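Local coordinates for thiamine-biosynthesis protein ThiS (Geobacter metallireducens GS-15, PDB 3CWI), which probably serves as the ubiquitin-like sulfur carrier of thiamine biosynthesis, delivering sulfur from its C-terminal tail for assembly of the thiazole ring, at residues 19-24 against 48-53; 29-34 against 62-67; 37-42 against 58-63. All blocks are in the same frame, centred on the assembly; numbering follows the deposited sequence.

Overall arrangement
Contact 1 is the most enclosed, with Val20, Leu24 and Phe49 all buried; contacts 2 and 3 lie at the surface, although contact 3 sends Val37 and Val60 into the interior. Contacts 2 and 3 share Phe62 and Leu63 on strand 59-63, whereas contact 1 joins helix 20-26 to the 48-53 loop and takes in the ends of strands 17-19 and 53-55. Leu24 CD1 links all three by packing 3.8 Å from Phe62 CE1. Their chemistry differs accordingly: helix capping in contact 1, one tyrosine hydroxyl bond beside the exposed tail in contact 2, both with a methyl over a phenylalanine ring, and a backbone ladder with polar groups on its outer side in contact 3.

Contact 1 of 3, residues 19-24 against 48-53; sequences NVTELL and AFDATT
Asn19 carries CG in the crowded position between its backbone N and carbonyl carbon (chi1 57°), which folds OD1 back over the start of the helix, while Val20 sets CG1 anti to its backbone N (chi1 176°) and Phe49 turns CG anti to its carbonyl carbon (chi1 -81°), so that methyl and ring meet. Val20 CG1 stands over one face of the Phe49 ring, 3.7 Å from the centroid and offset toward the rim, a CH-pi contact. The Leu24 side chain runs at about a right angle to that of Phe49 and brings CD2 obliquely to within 3.6 Å of Phe49 CE2. The other methyl of Val20, CG2, lies alongside Thr52, 3.8 Å from its CB. For Phe49, an alanine here would remove the ring that Val20 CG1 and Leu24 CD2 both touch, and would probably loosen the seating of the helix on this loop.

Val20 N donates to Thr52 O at 3.0 Å, nearly along the C=O axis, and Thr21 N makes a weak bond to Phe49 O. Thr21 OG1 donates to Asp50 OD1 at 2.6 Å, approaching from above the carboxylate plane. Thr52 OG1 and Thr52 N both donate to Ala48 O, which holds the turn closed. Asn19 and Thr53, where strands 17-19 and 53-55 meet, form an antiparallel non-hydrogen-bonded pair (CA to CA 4.2 Å). Glu22 N donates to Asn19 OD1 at 2.7 Å, and Asn19 N returns a bond to Glu22 OE1 that is almost straight. This reciprocal pair is a capping box, here starting the helix of a ubiquitin-like fold.

Contact 2 of 3, residues 29-34 against 62-67; sequences VAQAEY and FLYFMG
One side-chain hydrogen bond provides the polar part of this contact. Tyr64 OH donates to Ala30 O at 2.6 Å, lying in the carbonyl plane and on a lone pair, with a C=O...donor angle of 136°. The ring reaches that carbonyl because Tyr64 sets CG anti to its own carbonyl carbon (chi1 -58°), extending the hydroxyl toward the 29-34 loop.

Carbonyl oxygens also meet the carbon rim of this ring. Ala30 O, which holds the hydroxyl, lies at the ring edge and in its plane, 3.2 Å from Tyr64 CE2. Gln31 O lies farther along the same edge, 3.9 Å from Tyr64 CE2, so the electron-rich oxygens face ring hydrogens rather than the pi cloud. Tyr34 O approaches Tyr64 CD2 obliquely at 3.7 Å. The hydroxyl bond and the oxygens along this edge would probably restrain the ring.

The apolar part rests on Val29, whose two methyls diverge to different aromatic residues. CG2, anti to the carbonyl carbon, sits over the centre of the Phe62 ring, 4.0 Å from the centroid and 10° off the normal, a CH-pi contact. The Val29 and Tyr64 side chains cross obliquely, and Val29 CG1, anti to the backbone N, packs 4.2 Å from Tyr64 CZ. Separately, Val29 CG1 makes a close approach of 3.1 Å to the hydroxyl oxygen, Tyr64 OH.

The 29-34 loop, which runs from helix 20-26 to strand 36-39, is thus held against the end of strand 59-63 and the start of the C-terminal tail. Phe62 also packs on Leu27 of the loop after the helix, Tyr64 touches Val35, and Leu63 continues the backbone pairing with Thr36.

Contact 3 of 3, residues 37-42 against 58-63; sequences VELNGE and DAVEFL
Asn40, followed outward, shows how one side chain closes the end of this strand pair. Its CB leads to CG, held anti to the carbonyl carbon (chi1 -64°) and 4.0 Å from Ala59 N. OD1 accepts from Ala59 N at 2.9 Å, in the amide carbonyl plane and nearly straight. ND2, at the other tip, makes a weak bond to Asp58 OD1, the amide and carboxylate planes being 76° apart; the second carboxylate oxygen, Asp58 OD2, accepts from the backbone N of Lys55. Asn40 N in turn donates to Ala59 O at 2.8 Å, so backbone and side chain of Asn40 grip Ala59 together.

Farther along, Glu38 and Glu61 form the hydrogen-bonded pair of the antiparallel ladder, with Glu38 N donating to Glu61 O at 2.9 Å and Glu61 N to Glu38 O. Their side chains share a face, and Glu38 OE1 stands 3.1 Å from Glu61 OE1; like charges this close would tend to raise the pKa of one carboxylate. The second oxygen, Glu38 OE2, meets Leu63 CD1 at 3.1 Å. A water bonded to Glu61 OE1, Gly41 N and Ala59 O ties that face to the type I' turn from Leu39 to Glu42. On the reverse face Leu39 CD1 packs 3.6 Å from Val60 CG1, and Val37 CG2 meets the edge of the Phe62 ring, in its plane, 3.9 Å from Phe62 CD1.

Strand 59-63 lies between strands 2-5 and 36-39 in the mixed sheet; Val37 and Phe62 pack against Leu24 of helix 20-26, and Val60 and Phe62 touch Val5 of strand 2-5.

Contact 1 of 3, residues 19-24 against 48-53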
ATOM      1  N   ASN A  19      -0.714  -8.249  -3.519  1.00 17.62           N
ATOM      2  CA  ASN A  19      -0.445  -8.244  -2.091  1.00 19.00           C
ATOM      3  C   ASN A  19       0.353  -6.967  -1.857  1.00 16.18           C
ATOM      4  O   ASN A  19       0.856  -6.355  -2.805  1.00 17.40           O
ATOM      5  CB  ASN A  19       0.342  -9.490  -1.650  1.00 20.94           C
ATOM      6  CG  ASN A  19       1.655  -9.654  -2.386  1.00 27.45           C
ATOM      7  OD1 ASN A  19       2.548  -8.814  -2.293  1.00 16.21           O
ATOM      8  ND2 ASN A  19       1.782 -10.757  -3.118  1.00 33.63           N
ATOM      9  N   VAL A  20       0.454  -6.551  -0.605  1.00 17.18           N
ATOM     10  CA  VAL A  20       1.153  -5.320  -0.283  1.00 22.32           C
ATOM     11  C   VAL A  20       2.605  -5.302  -0.725  1.00 19.58           C
ATOM     12  O   VAL A  20       3.093  -4.281  -1.210  1.00 16.67           O
ATOM     13  CB  VAL A  20       1.064  -5.032   1.221  1.00 19.03           C
ATOM     14  CG1 VAL A  20       1.874  -3.793   1.572  1.00 17.68           C
ATOM     15  CG2 VAL A  20      -0.386  -4.842   1.608  1.00 17.73           C
ATOM     16  N   THR A  21       3.289  -6.427  -0.555  1.00 17.05           N
ATOM     17  CA  THR A  21       4.682  -6.522  -0.961  1.00 22.85           C
ATOM     18  C   THR A  21       4.844  -6.196  -2.439  1.00 20.26           C
ATOM     19  O   THR A  21       5.725  -5.424  -2.825  1.00 17.93           O
ATOM     20  CB  THR A  21       5.232  -7.920  -0.693  1.00 21.96           C
ATOM     21  OG1 THR A  21       5.085  -8.218   0.699  1.00 23.66           O
ATOM     22  CG2 THR A  21       6.703  -7.988  -1.076  1.00 29.23           C
ATOM     23  N   GLU A  22       3.983  -6.766  -3.272  1.00 20.23           N
ATOM     24  CA  GLU A  22       4.067  -6.511  -4.703  1.00 16.48           C
ATOM     25  C   GLU A  22       3.738  -5.050  -5.009  1.00 19.72           C
ATOM     26  O   GLU A  22       4.349  -4.442  -5.890  1.00 17.02           O
ATOM     27  CB  GLU A  22       3.106  -7.421  -5.470  1.00 20.61           C
ATOM     28  CG  GLU A  22       3.397  -8.907  -5.311  1.00 27.72           C
ATOM     29  CD  GLU A  22       2.300  -9.760  -5.915  1.00 38.77           C
ATOM     30  OE1 GLU A  22       1.116  -9.516  -5.587  1.00 31.90           O
ATOM     31  OE2 GLU A  22       2.614 -10.682  -6.699  1.00 42.00           O
ATOM     32  N   LEU A  23       2.783  -4.488  -4.268  1.00 15.24           N
ATOM     33  CA  LEU A  23       2.363  -3.098  -4.461  1.00 14.64           C
ATOM     34  C   LEU A  23       3.496  -2.115  -4.194  1.00 17.75           C
ATOM     35  O   LEU A  23       3.741  -1.202  -4.983  1.00 18.50           O
ATOM     36  CB  LEU A  23       1.190  -2.766  -3.528  1.00 20.39           C
ATOM     37  CG  LEU A  23       0.098  -1.818  -4.012  1.00 23.49           C
ATOM     38  CD1 LEU A  23      -0.663  -1.306  -2.808  1.00 20.30           C
ATOM     39  CD2 LEU A  23       0.674  -0.665  -4.801  1.00 36.09           C
ATOM     40  N   LEU A  24       4.164  -2.295  -3.059  1.00 19.75           N
ATOM     41  CA  LEU A  24       5.266  -1.423  -2.670  1.00 26.34           C
ATOM     42  C   LEU A  24       6.341  -1.416  -3.738  1.00 24.42           C
ATOM     43  O   LEU A  24       6.821  -0.358  -4.150  1.00 22.88           O
ATOM     44  CB  LEU A  24       5.874  -1.898  -1.351  1.00 32.90           C
ATOM     45  CG  LEU A  24       5.268  -1.405  -0.035  1.00 34.13           C
ATOM     46  CD1 LEU A  24       3.748  -1.393  -0.105  1.00 47.09           C
ATOM     47  CD2 LEU A  24       5.757  -2.317   1.080  1.00 20.78           C
ATOM     48  N   ALA A  48       2.699  -9.004   7.688  1.00 26.39           N
ATOM     49  CA  ALA A  48       1.606  -9.552   6.896  1.00 31.67           C
ATOM     50  C   ALA A  48       1.496  -8.965   5.485  1.00 25.41           C
ATOM     51  O   ALA A  48       0.481  -9.151   4.809  1.00 25.16           O
ATOM     52  CB  ALA A  48       0.289  -9.347   7.637  1.00 24.01           C
ATOM     53  N   PHE A  49       2.531  -8.265   5.042  1.00 23.73           N
ATOM     54  CA  PHE A  49       2.521  -7.664   3.715  1.00 25.13           C
ATOM     55  C   PHE A  49       2.337  -8.690   2.596  1.00 24.45           C
ATOM     56  O   PHE A  49       1.664  -8.408   1.605  1.00 20.50           O
ATOM     57  CB  PHE A  49       3.809  -6.865   3.484  1.00 26.20           C
ATOM     58  CG  PHE A  49       3.799  -5.489   4.099  1.00 25.49           C
ATOM     59  CD1 PHE A  49       2.789  -5.101   4.972  1.00 23.95           C
ATOM     60  CD2 PHE A  49       4.812  -4.580   3.806  1.00 23.19           C
ATOM     61  CE1 PHE A  49       2.789  -3.830   5.552  1.00 20.80           C
ATOM     62  CE2 PHE A  49       4.823  -3.305   4.379  1.00 25.15           C
ATOM     63  CZ  PHE A  49       3.806  -2.935   5.252  1.00 19.78           C
ATOM     64  N   ASP A  50       2.915  -9.881   2.744  1.00 22.77           N
ATOM     65  CA  ASP A  50       2.767 -10.891   1.700  1.00 28.80           C
ATOM     66  C   ASP A  50       1.361 -11.477   1.624  1.00 24.30           C
ATOM     67  O   ASP A  50       0.921 -11.906   0.553  1.00 28.82           O
ATOM     68  CB  ASP A  50       3.760 -12.045   1.887  1.00 31.15           C
ATOM     69  CG  ASP A  50       5.200 -11.621   1.701  1.00 39.15           C
ATOM     70  OD1 ASP A  50       5.487 -10.820   0.782  1.00 36.95           O
ATOM     71  OD2 ASP A  50       6.058 -12.103   2.474  1.00 38.24           O
ATOM     72  N   ALA A  51       0.660 -11.499   2.754  1.00 15.60           N
ATOM     73  CA  ALA A  51      -0.688 -12.068   2.807  1.00 27.59           C
ATOM     74  C   ALA A  51      -1.824 -11.067   2.590  1.00 20.42           C
ATOM     75  O   ALA A  51      -2.896 -11.430   2.103  1.00 23.02           O
ATOM     76  CB  ALA A  51      -0.889 -12.787   4.136  1.00 27.36           C
ATOM     77  N   THR A  52      -1.582  -9.816   2.951  1.00 20.71           N
ATOM     78  CA  THR A  52      -2.584  -8.775   2.809  1.00 22.31           C
ATOM     79  C   THR A  52      -2.769  -8.429   1.338  1.00 21.37           C
ATOM     80  O   THR A  52      -1.805  -8.136   0.624  1.00 19.23           O
ATOM     81  CB  THR A  52      -2.172  -7.527   3.607  1.00 21.31           C
ATOM     82  OG1 THR A  52      -1.910  -7.907   4.964  1.00 22.10           O
ATOM     83  CG2 THR A  52      -3.279  -6.485   3.590  1.00 19.73           C
ATOM     84  N   THR A  53      -4.015  -8.451   0.884  1.00 16.25           N
ATOM     85  CA  THR A  53      -4.295  -8.178  -0.515  1.00 23.06           C
ATOM     86  C   THR A  53      -5.116  -6.917  -0.764  1.00 21.25           C
ATOM     87  O   THR A  53      -6.049  -6.604  -0.025  1.00 19.71           O
ATOM     88  CB  THR A  53      -5.027  -9.372  -1.147  1.00 30.39           C
ATOM     89  OG1 THR A  53      -4.399 -10.589  -0.717  1.00 36.34           O
ATOM     90  CG2 THR A  53      -4.955  -9.290  -2.660  1.00 34.63           C
TER

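Contact 2 of 3, residues 29-34 against 62-67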
ATOM      1  N   VAL A  29       7.845   2.446  -3.978  1.00 33.32           N
ATOM      2  CA  VAL A  29       7.703   3.399  -2.892  1.00 36.04           C
ATOM      3  C   VAL A  29       9.058   3.677  -2.247  1.00 35.72           C
ATOM      4  O   VAL A  29       9.753   2.756  -1.825  1.00 29.43           O
ATOM      5  CB  VAL A  29       6.738   2.869  -1.814  1.00 26.40           C
ATOM      6  CG1 VAL A  29       6.561   3.908  -0.726  1.00 29.13           C
ATOM      7  CG2 VAL A  29       5.400   2.521  -2.446  1.00 32.95           C
ATOM      8  N   ALA A  30       9.424   4.952  -2.166  1.00 41.56           N
ATOM      9  CA  ALA A  30      10.702   5.349  -1.584  1.00 41.60           C
ATOM     10  C   ALA A  30      10.846   4.920  -0.131  1.00 46.63           C
ATOM     11  O   ALA A  30       9.891   4.981   0.645  1.00 45.18           O
ATOM     12  CB  ALA A  30      10.872   6.853  -1.695  1.00 46.42           C
ATOM     13  N   GLN A  31      12.051   4.490   0.234  1.00 44.31           N
ATOM     14  CA  GLN A  31      12.318   4.068   1.603  1.00 47.50           C
ATOM     15  C   GLN A  31      11.226   3.129   2.098  1.00 48.48           C
ATOM     16  O   GLN A  31      10.706   3.288   3.202  1.00 45.32           O
ATOM     17  CB  GLN A  31      12.408   5.302   2.504  1.00 52.05           C
ATOM     18  CG  GLN A  31      13.570   6.211   2.137  1.00 59.71           C
ATOM     19  CD  GLN A  31      13.588   7.514   2.916  1.00 65.44           C
ATOM     20  OE1 GLN A  31      14.569   8.261   2.866  1.00 65.92           O
ATOM     21  NE2 GLN A  31      12.501   7.801   3.631  1.00 58.21           N
ATOM     22  N   ALA A  32      10.883   2.156   1.263  1.00 44.16           N
ATOM     23  CA  ALA A  32       9.855   1.180   1.596  1.00 41.81           C
ATOM     24  C   ALA A  32      10.200   0.415   2.867  1.00 42.96           C
ATOM     25  O   ALA A  32       9.317  -0.134   3.523  1.00 41.87           O
ATOM     26  CB  ALA A  32       9.669   0.209   0.440  1.00 34.52           C
ATOM     27  N   GLU A  33      11.484   0.386   3.213  1.00 46.17           N
ATOM     28  CA  GLU A  33      11.930  -0.324   4.409  1.00 49.04           C
ATOM     29  C   GLU A  33      11.277   0.272   5.646  1.00 49.82           C
ATOM     30  O   GLU A  33      10.794  -0.452   6.515  1.00 49.48           O
ATOM     31  CB  GLU A  33      13.453  -0.239   4.551  1.00 53.98           C
ATOM     32  CG  GLU A  33      14.227  -0.664   3.315  1.00 58.25           C
ATOM     33  CD  GLU A  33      14.734   0.521   2.510  1.00 65.46           C
ATOM     34  OE1 GLU A  33      13.905   1.339   2.057  1.00 57.50           O
ATOM     35  OE2 GLU A  33      15.969   0.632   2.333  1.00 64.85           O
ATOM     36  N   TYR A  34      11.267   1.598   5.721  1.00 49.68           N
ATOM     37  CA  TYR A  34      10.666   2.275   6.853  1.00 51.13           C
ATOM     38  C   TYR A  34       9.542   3.231   6.449  1.00 50.67           C
ATOM     39  O   TYR A  34       9.629   4.449   6.629  1.00 57.49           O
ATOM     40  CB  TYR A  34      11.749   2.989   7.673  1.00 59.80           C
ATOM     41  CG  TYR A  34      12.447   2.072   8.669  1.00 66.68           C
ATOM     42  CD1 TYR A  34      13.078   0.898   8.245  1.00 66.32           C
ATOM     43  CD2 TYR A  34      12.433   2.354  10.039  1.00 70.34           C
ATOM     44  CE1 TYR A  34      13.676   0.022   9.162  1.00 70.10           C
ATOM     45  CE2 TYR A  34      13.032   1.486  10.967  1.00 72.07           C
ATOM     46  CZ  TYR A  34      13.646   0.325  10.524  1.00 72.37           C
ATOM     47  OH  TYR A  34      14.228  -0.539  11.430  1.00 66.65           O
ATOM     48  N   PHE A  62       0.377   5.679   2.027  1.00 17.32           N
ATOM     49  CA  PHE A  62       1.774   5.498   2.371  1.00 22.80           C
ATOM     50  C   PHE A  62       2.192   6.672   3.243  1.00 21.95           C
ATOM     51  O   PHE A  62       2.152   7.823   2.811  1.00 24.36           O
ATOM     52  CB  PHE A  62       2.626   5.426   1.103  1.00 17.51           C
ATOM     53  CG  PHE A  62       2.256   4.284   0.201  1.00 23.43           C
ATOM     54  CD1 PHE A  62       2.315   2.977   0.661  1.00 18.91           C
ATOM     55  CD2 PHE A  62       1.819   4.515  -1.098  1.00 25.84           C
ATOM     56  CE1 PHE A  62       1.939   1.914  -0.154  1.00 20.41           C
ATOM     57  CE2 PHE A  62       1.440   3.456  -1.923  1.00 18.12           C
ATOM     58  CZ  PHE A  62       1.501   2.164  -1.449  1.00 20.83           C
ATOM     59  N   LEU A  63       2.567   6.373   4.483  1.00 20.82           N
ATOM     60  CA  LEU A  63       2.963   7.410   5.428  1.00 19.24           C
ATOM     61  C   LEU A  63       4.363   7.155   5.992  1.00 20.61           C
ATOM     62  O   LEU A  63       4.802   6.007   6.106  1.00 18.16           O
ATOM     63  CB  LEU A  63       1.955   7.476   6.581  1.00 23.91           C
ATOM     64  CG  LEU A  63       0.453   7.363   6.268  1.00 27.16           C
ATOM     65  CD1 LEU A  63      -0.330   7.434   7.569  1.00 36.46           C
ATOM     66  CD2 LEU A  63       0.019   8.463   5.319  1.00 38.65           C
ATOM     67  N   TYR A  64       5.059   8.235   6.343  1.00 17.43           N
ATOM     68  CA  TYR A  64       6.401   8.125   6.901  1.00 21.26           C
ATOM     69  C   TYR A  64       6.478   8.872   8.222  1.00 22.24           C
ATOM     70  O   TYR A  64       6.267  10.081   8.268  1.00 20.64           O
ATOM     71  CB  TYR A  64       7.445   8.714   5.949  1.00 22.02           C
ATOM     72  CG  TYR A  64       7.481   8.084   4.579  1.00 26.32           C
ATOM     73  CD1 TYR A  64       6.625   8.520   3.565  1.00 35.31           C
ATOM     74  CD2 TYR A  64       8.381   7.061   4.290  1.00 24.40           C
ATOM     75  CE1 TYR A  64       6.673   7.951   2.290  1.00 32.27           C
ATOM     76  CE2 TYR A  64       8.437   6.490   3.029  1.00 29.32           C
ATOM     77  CZ  TYR A  64       7.581   6.938   2.034  1.00 35.75           C
ATOM     78  OH  TYR A  64       7.641   6.366   0.786  1.00 33.97           O
ATOM     79  N   PHE A  65       6.785   8.153   9.293  1.00 25.75           N
ATOM     80  CA  PHE A  65       6.895   8.770  10.603  1.00 26.08           C
ATOM     81  C   PHE A  65       8.352   8.941  11.026  1.00 33.70           C
ATOM     82  O   PHE A  65       9.144   8.002  10.955  1.00 30.75           O
ATOM     83  CB  PHE A  65       6.151   7.933  11.639  1.00 26.45           C
ATOM     84  CG  PHE A  65       4.675   7.840  11.390  1.00 39.84           C
ATOM     85  CD1 PHE A  65       4.180   7.107  10.316  1.00 30.15           C
ATOM     86  CD2 PHE A  65       3.777   8.505  12.223  1.00 35.47           C
ATOM     87  CE1 PHE A  65       2.807   7.038  10.071  1.00 39.70           C
ATOM     88  CE2 PHE A  65       2.406   8.445  11.988  1.00 33.01           C
ATOM     89  CZ  PHE A  65       1.918   7.709  10.908  1.00 30.81           C
HETATM   90  N   MSE A  66       8.694  10.152  11.456  1.00 31.33           N
HETATM   91  CA  MSE A  66      10.042  10.480  11.917  1.00 39.95           C
HETATM   92  C   MSE A  66       9.903  11.385  13.138  1.00 36.53           C
HETATM   93  O   MSE A  66       9.050  12.274  13.158  1.00 30.52           O
HETATM   94  CB  MSE A  66      10.813  11.211  10.818  1.00 44.60           C
HETATM   95  CG  MSE A  66      10.922  10.442   9.517  1.00 67.65           C
HETATM   96 SE   MSE A  66      10.781  11.630   8.002  1.00 98.16          SE
HETATM   97  CE  MSE A  66       8.878  11.990   8.144  1.00 79.87           C
ATOM     98  N   GLY A  67      10.735  11.159  14.153  1.00 38.33           N
ATOM     99  CA  GLY A  67      10.662  11.966  15.361  1.00 52.11           C
ATOM    100  C   GLY A  67      11.239  11.262  16.575  1.00 59.51           C
ATOM    101  O   GLY A  67      11.479  10.055  16.540  1.00 62.56           O
TER

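Contact 3 of 3, residues 37-42 against 58-63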
ATOM      1  N   VAL A  37       2.162   1.511   5.987  1.00 18.96           N
ATOM      2  CA  VAL A  37       1.086   1.338   5.022  1.00 21.77           C
ATOM      3  C   VAL A  37      -0.282   1.203   5.666  1.00 19.00           C
ATOM      4  O   VAL A  37      -0.464   0.422   6.593  1.00 17.31           O
ATOM      5  CB  VAL A  37       1.323   0.094   4.138  1.00 21.57           C
ATOM      6  CG1 VAL A  37       0.194  -0.038   3.114  1.00 21.36           C
ATOM      7  CG2 VAL A  37       2.670   0.206   3.428  1.00 20.30           C
ATOM      8  N   GLU A  38      -1.241   1.979   5.169  1.00 19.48           N
ATOM      9  CA  GLU A  38      -2.610   1.916   5.665  1.00 15.28           C
ATOM     10  C   GLU A  38      -3.497   1.397   4.546  1.00 20.16           C
ATOM     11  O   GLU A  38      -3.382   1.832   3.400  1.00 17.35           O
ATOM     12  CB  GLU A  38      -3.109   3.293   6.119  1.00 22.34           C
ATOM     13  CG  GLU A  38      -2.782   3.628   7.568  1.00 48.05           C
ATOM     14  CD  GLU A  38      -3.485   4.884   8.058  1.00 53.76           C
ATOM     15  OE1 GLU A  38      -4.735   4.944   7.971  1.00 50.93           O
ATOM     16  OE2 GLU A  38      -2.790   5.808   8.535  1.00 59.07           O
ATOM     17  N   LEU A  39      -4.361   0.445   4.883  1.00 18.07           N
ATOM     18  CA  LEU A  39      -5.282  -0.142   3.918  1.00 23.40           C
ATOM     19  C   LEU A  39      -6.686   0.023   4.480  1.00 23.41           C
ATOM     20  O   LEU A  39      -7.002  -0.492   5.554  1.00 20.08           O
ATOM     21  CB  LEU A  39      -4.965  -1.628   3.710  1.00 20.23           C
ATOM     22  CG  LEU A  39      -5.935  -2.404   2.817  1.00 22.51           C
ATOM     23  CD1 LEU A  39      -6.051  -1.718   1.446  1.00 20.57           C
ATOM     24  CD2 LEU A  39      -5.438  -3.830   2.656  1.00 20.87           C
ATOM     25  N   ASN A  40      -7.515   0.759   3.749  1.00 20.41           N
ATOM     26  CA  ASN A  40      -8.890   1.033   4.153  1.00 22.58           C
ATOM     27  C   ASN A  40      -8.980   1.591   5.579  1.00 24.27           C
ATOM     28  O   ASN A  40      -9.842   1.196   6.370  1.00 27.16           O
ATOM     29  CB  ASN A  40      -9.757  -0.227   3.996  1.00 23.11           C
ATOM     30  CG  ASN A  40      -9.872  -0.671   2.539  1.00 25.27           C
ATOM     31  OD1 ASN A  40      -9.773   0.151   1.625  1.00 15.56           O
ATOM     32  ND2 ASN A  40     -10.106  -1.963   2.320  1.00 21.93           N
ATOM     33  N   GLY A  41      -8.068   2.510   5.891  1.00 26.12           N
ATOM     34  CA  GLY A  41      -8.053   3.169   7.186  1.00 30.94           C
ATOM     35  C   GLY A  41      -7.445   2.419   8.348  1.00 34.00           C
ATOM     36  O   GLY A  41      -7.592   2.827   9.504  1.00 33.27           O
ATOM     37  N   GLU A  42      -6.757   1.327   8.056  1.00 25.86           N
ATOM     38  CA  GLU A  42      -6.139   0.544   9.111  1.00 28.11           C
ATOM     39  C   GLU A  42      -4.653   0.379   8.846  1.00 24.74           C
ATOM     40  O   GLU A  42      -4.248   0.029   7.737  1.00 22.31           O
ATOM     41  CB  GLU A  42      -6.815  -0.814   9.189  1.00 27.98           C
ATOM     42  CG  GLU A  42      -6.125  -1.796  10.086  1.00 41.76           C
ATOM     43  CD  GLU A  42      -6.904  -3.083  10.193  1.00 53.11           C
ATOM     44  OE1 GLU A  42      -7.415  -3.547   9.150  1.00 54.15           O
ATOM     45  OE2 GLU A  42      -6.999  -3.630  11.312  1.00 55.11           O
ATOM     46  N   ASP A  58     -10.134  -0.610  -3.189  1.00 19.19           N
ATOM     47  CA  ASP A  58      -9.485  -0.418  -1.890  1.00 19.06           C
ATOM     48  C   ASP A  58      -8.725   0.913  -1.836  1.00 19.04           C
ATOM     49  O   ASP A  58      -8.355   1.465  -2.873  1.00 17.86           O
ATOM     50  CB  ASP A  58      -8.520  -1.573  -1.593  1.00 12.23           C
ATOM     51  CG  ASP A  58      -9.231  -2.842  -1.147  1.00 27.04           C
ATOM     52  OD1 ASP A  58     -10.423  -2.766  -0.770  1.00 20.56           O
ATOM     53  OD2 ASP A  58      -8.589  -3.925  -1.147  1.00 22.61           O
ATOM     54  N   ALA A  59      -8.501   1.421  -0.626  1.00 13.91           N
ATOM     55  CA  ALA A  59      -7.788   2.686  -0.435  1.00 14.86           C
ATOM     56  C   ALA A  59      -6.495   2.440   0.332  1.00 16.27           C
ATOM     57  O   ALA A  59      -6.521   1.997   1.477  1.00 17.21           O
ATOM     58  CB  ALA A  59      -8.658   3.666   0.331  1.00 19.15           C
ATOM     59  N   VAL A  60      -5.366   2.727  -0.298  1.00 13.33           N
ATOM     60  CA  VAL A  60      -4.088   2.530   0.356  1.00 15.58           C
ATOM     61  C   VAL A  60      -3.396   3.860   0.592  1.00 18.65           C
ATOM     62  O   VAL A  60      -3.499   4.788  -0.218  1.00 16.30           O
ATOM     63  CB  VAL A  60      -3.182   1.599  -0.482  1.00 18.37           C
ATOM     64  CG1 VAL A  60      -3.871   0.256  -0.674  1.00 21.97           C
ATOM     65  CG2 VAL A  60      -2.891   2.225  -1.840  1.00 27.41           C
ATOM     66  N   GLU A  61      -2.700   3.958   1.717  1.00 18.36           N
ATOM     67  CA  GLU A  61      -1.986   5.186   2.058  1.00 21.77           C
ATOM     68  C   GLU A  61      -0.558   4.859   2.479  1.00 20.67           C
ATOM     69  O   GLU A  61      -0.314   3.888   3.190  1.00 16.74           O
ATOM     70  CB  GLU A  61      -2.693   5.894   3.209  1.00 22.06           C
ATOM     71  CG  GLU A  61      -4.136   6.252   2.945  1.00 34.74           C
ATOM     72  CD  GLU A  61      -4.847   6.682   4.213  1.00 43.85           C
ATOM     73  OE1 GLU A  61      -5.129   5.811   5.067  1.00 55.98           O
ATOM     74  OE2 GLU A  61      -5.112   7.889   4.364  1.00 48.20           O
ATOM     75  N   PHE A  62       0.377   5.679   2.027  1.00 17.32           N
ATOM     76  CA  PHE A  62       1.774   5.498   2.371  1.00 22.80           C
ATOM     77  C   PHE A  62       2.192   6.672   3.243  1.00 21.95           C
ATOM     78  O   PHE A  62       2.152   7.823   2.811  1.00 24.36           O
ATOM     79  CB  PHE A  62       2.626   5.426   1.103  1.00 17.51           C
ATOM     80  CG  PHE A  62       2.256   4.284   0.201  1.00 23.43           C
ATOM     81  CD1 PHE A  62       2.315   2.977   0.661  1.00 18.91           C
ATOM     82  CD2 PHE A  62       1.819   4.515  -1.098  1.00 25.84           C
ATOM     83  CE1 PHE A  62       1.939   1.914  -0.154  1.00 20.41           C
ATOM     84  CE2 PHE A  62       1.440   3.456  -1.923  1.00 18.12           C
ATOM     85  CZ  PHE A  62       1.501   2.164  -1.449  1.00 20.83           C
ATOM     86  N   LEU A  63       2.567   6.373   4.483  1.00 20.82           N
ATOM     87  CA  LEU A  63       2.963   7.410   5.428  1.00 19.24           C
ATOM     88  C   LEU A  63       4.363   7.155   5.992  1.00 20.61           C
ATOM     89  O   LEU A  63       4.802   6.007   6.106  1.00 18.16           O
ATOM     90  CB  LEU A  63       1.955   7.476   6.581  1.00 23.91           C
ATOM     91  CG  LEU A  63       0.453   7.363   6.268  1.00 27.16           C
ATOM     92  CD1 LEU A  63      -0.330   7.434   7.569  1.00 36.46           C
ATOM     93  CD2 LEU A  63       0.019   8.463   5.319  1.00 38.65           C
TER
HETATM   94  O   HOH W   1      -6.330   3.597   3.998  1.00 28.06           O